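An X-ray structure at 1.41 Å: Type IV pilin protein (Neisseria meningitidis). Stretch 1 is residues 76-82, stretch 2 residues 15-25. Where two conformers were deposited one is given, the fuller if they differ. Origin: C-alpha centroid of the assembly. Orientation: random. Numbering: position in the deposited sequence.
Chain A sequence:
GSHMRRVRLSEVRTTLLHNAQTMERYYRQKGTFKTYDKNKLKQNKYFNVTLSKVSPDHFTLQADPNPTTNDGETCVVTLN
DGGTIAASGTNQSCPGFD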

# COMPACT_ATOMS: atom_id res chain seq x y z
N VAL A 76 -6.19 -6.50 2.60
CA VAL A 76 -5.84 -5.44 1.66
C VAL A 76 -5.51 -4.21 2.47
O VAL A 76 -6.31 -3.78 3.31
CB VAL A 76 -7.01 -5.18 0.71
CG1 VAL A 76 -6.70 -4.01 -0.21
CG2 VAL A 76 -7.31 -6.42 -0.11
N VAL A 77 -4.37 -3.60 2.20
CA VAL A 77 -3.87 -2.48 2.99
C VAL A 77 -3.90 -1.24 2.11
O VAL A 77 -3.45 -1.28 0.95
CB VAL A 77 -2.46 -2.76 3.52
CG1 VAL A 77 -1.99 -1.64 4.47
CG2 VAL A 77 -2.37 -4.15 4.18
N THR A 78 -4.41 -0.13 2.64
CA THR A 78 -4.48 1.14 1.90
C THR A 78 -3.77 2.25 2.67
O THR A 78 -3.72 2.25 3.90
CB THR A 78 -5.91 1.57 1.62
OG1 THR A 78 -6.64 1.71 2.85
CG2 THR A 78 -6.60 0.56 0.73
N LEU A 79 -3.24 3.21 1.94
CA LEU A 79 -2.57 4.36 2.55
C LEU A 79 -2.84 5.55 1.65
O LEU A 79 -2.58 5.48 0.45
CB LEU A 79 -1.06 4.16 2.64
CG LEU A 79 -0.24 5.37 3.06
CD1 LEU A 79 -0.60 5.83 4.48
CD2 LEU A 79 1.23 5.09 2.98
N ASN A 80 -3.35 6.64 2.21
CA ASN A 80 -3.64 7.80 1.40
C ASN A 80 -2.67 8.93 1.73
O ASN A 80 -1.83 8.82 2.61
CB ASN A 80 -5.12 8.21 1.48
CG ASN A 80 -5.54 8.70 2.87
OD1 ASN A 80 -4.73 9.17 3.67
ND2 ASN A 80 -6.85 8.59 3.14
N ASP A 81 -2.79 10.01 0.95
CA ASP A 81 -1.85 11.11 1.06
C ASP A 81 -1.99 11.86 2.38
O ASP A 81 -1.06 12.57 2.77
CB ASP A 81 -2.05 12.08 -0.10
CG ASP A 81 -3.40 12.70 -0.08
OD1 ASP A 81 -4.39 12.03 -0.44
OD2 ASP A 81 -3.47 13.90 0.28
N GLY A 82 -3.13 11.72 3.06
CA GLY A 82 -3.29 12.27 4.39
C GLY A 82 -2.64 11.47 5.49
O GLY A 82 -2.64 11.88 6.66
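Stretch 2 (15-25) TLLHNAQTMER

The centre of the contact is Leu79, a buried strand residue whose CA-to-CB bond points toward the helix formed by stretch 2. CD2 of Leu79 lies 3.6 Å from CB of Ala20, 3.9 Å from CB of Leu16 and 3.8 Å from CD2 of Leu17. The same CD2 of Leu79 is 3.5 Å from the carbonyl O of Leu16. O of Leu16 accepts the backbone hydrogen bond from N of Ala20 at 2.8 Å, so the methyl packs against a helix turn whose polar group is already paired. CA of Leu79 is 6.7 Å from CA of Leu16, and CA of Asp81 is 6.7 Å from CA of Ala20.

Val77, two residues back on the same strand face, meets Leu16, with CG1 of Val77 3.4 Å from CD1 of Leu16. Thr78 and Asn80 alternate with these residues and point away.

Residues 15-25 are helical throughout, and the strand spans 76-80. The two run in nearly the same direction, crossing at -26°, with axes 9.0 Å apart at closest approach.

Toward the edge, the CA-to-CB bond of Leu17 points away from the strand, but the end of its side chain comes nearer. The CA-to-CB bond of Glu24 points sideways, but its end comes nearer, with OE2 of Glu24 4.1 Å from O of Asp81. No hydrogen bond joins the stretches.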

# COMPACT_ATOMS: atom_id res chain seq x y z
N THR A 15 6.58 -0.65 2.70
CA THR A 15 6.53 -0.45 1.25
C THR A 15 5.56 0.68 0.90
O THR A 15 5.85 1.53 0.05
CB THR A 15 6.05 -1.75 0.58
OG1 THR A 15 6.93 -2.83 0.90
CG2 THR A 15 6.01 -1.58 -0.92
N LEU A 16 4.39 0.68 1.52
CA LEU A 16 3.41 1.73 1.24
C LEU A 16 3.95 3.09 1.68
O LEU A 16 3.83 4.08 0.94
CB LEU A 16 2.07 1.44 1.92
CG LEU A 16 1.32 0.26 1.32
CD1 LEU A 16 0.23 -0.22 2.27
CD2 LEU A 16 0.74 0.62 0.00
N LEU A 17 4.55 3.17 2.87
CA LEU A 17 5.04 4.46 3.35
C LEU A 17 6.11 4.99 2.41
O LEU A 17 6.14 6.20 2.12
CB LEU A 17 5.57 4.34 4.78
CG LEU A 17 4.46 4.09 5.80
CD1 LEU A 17 5.06 3.63 7.15
CD2 LEU A 17 3.57 5.31 6.00
N HIS A 18 7.00 4.12 1.91
CA HIS A 18 8.03 4.58 0.97
C HIS A 18 7.40 5.13 -0.31
O HIS A 18 7.82 6.17 -0.83
CB HIS A 18 8.98 3.44 0.65
CG HIS A 18 9.92 3.11 1.76
ND1 HIS A 18 10.10 3.93 2.85
CD2 HIS A 18 10.73 2.04 1.96
CE1 HIS A 18 10.98 3.39 3.67
NE2 HIS A 18 11.39 2.25 3.15
N ASN A 19 6.39 4.43 -0.84
CA ASN A 19 5.70 4.92 -2.03
C ASN A 19 5.06 6.27 -1.74
O ASN A 19 5.11 7.18 -2.57
CB ASN A 19 4.66 3.91 -2.52
CG ASN A 19 5.27 2.82 -3.38
OD1 ASN A 19 5.89 3.09 -4.40
ND2 ASN A 19 5.11 1.57 -2.95
N ALA A 20 4.43 6.42 -0.57
CA ALA A 20 3.78 7.69 -0.26
C ALA A 20 4.79 8.82 -0.16
O ALA A 20 4.52 9.95 -0.59
CB ALA A 20 2.98 7.55 1.03
N GLN A 21 5.97 8.54 0.39
CA GLN A 21 7.01 9.57 0.45
C GLN A 21 7.46 9.99 -0.95
O GLN A 21 7.65 11.19 -1.22
CB GLN A 21 8.20 9.02 1.24
CG GLN A 21 7.92 8.90 2.70
CD GLN A 21 8.97 8.11 3.46
OE1 GLN A 21 9.97 7.66 2.89
NE2 GLN A 21 8.73 7.91 4.76
N THR A 22 7.63 9.03 -1.85
CA THR A 22 8.00 9.34 -3.22
C THR A 22 6.96 10.23 -3.88
O THR A 22 7.30 11.19 -4.58
CB THR A 22 8.14 8.03 -3.99
OG1 THR A 22 9.24 7.30 -3.43
CG2 THR A 22 8.40 8.28 -5.47
N MSE A 23 5.69 9.97 -3.61
CA MSE A 23 4.65 10.78 -4.25
C MSE A 23 4.52 12.14 -3.57
O MSE A 23 4.14 13.14 -4.20
CB MSE A 23 3.33 10.02 -4.23
CG MSE A 23 3.43 8.72 -5.01
SE MSE A 23 1.74 7.80 -5.19
CE MSE A 23 0.72 9.17 -6.13
N GLU A 24 4.86 12.19 -2.28
CA GLU A 24 4.89 13.48 -1.60
C GLU A 24 5.99 14.36 -2.16
O GLU A 24 5.82 15.59 -2.25
CB GLU A 24 5.06 13.30 -0.09
CG GLU A 24 3.79 12.86 0.63
CD GLU A 24 4.01 12.51 2.10
OE1 GLU A 24 5.18 12.46 2.54
OE2 GLU A 24 3.01 12.30 2.81
N ARG A 25 7.11 13.78 -2.57
CA ARG A 25 8.16 14.59 -3.19
C ARG A 25 7.75 15.01 -4.59
O ARG A 25 7.97 16.16 -4.99
CB ARG A 25 9.48 13.82 -3.20
CG ARG A 25 10.11 13.69 -1.82
CD ARG A 25 11.57 13.24 -1.89
NE ARG A 25 11.72 11.89 -2.44
CZ ARG A 25 11.61 10.77 -1.73
NH1 ARG A 25 11.36 10.82 -0.43
NH2 ARG A 25 11.76 9.59 -2.32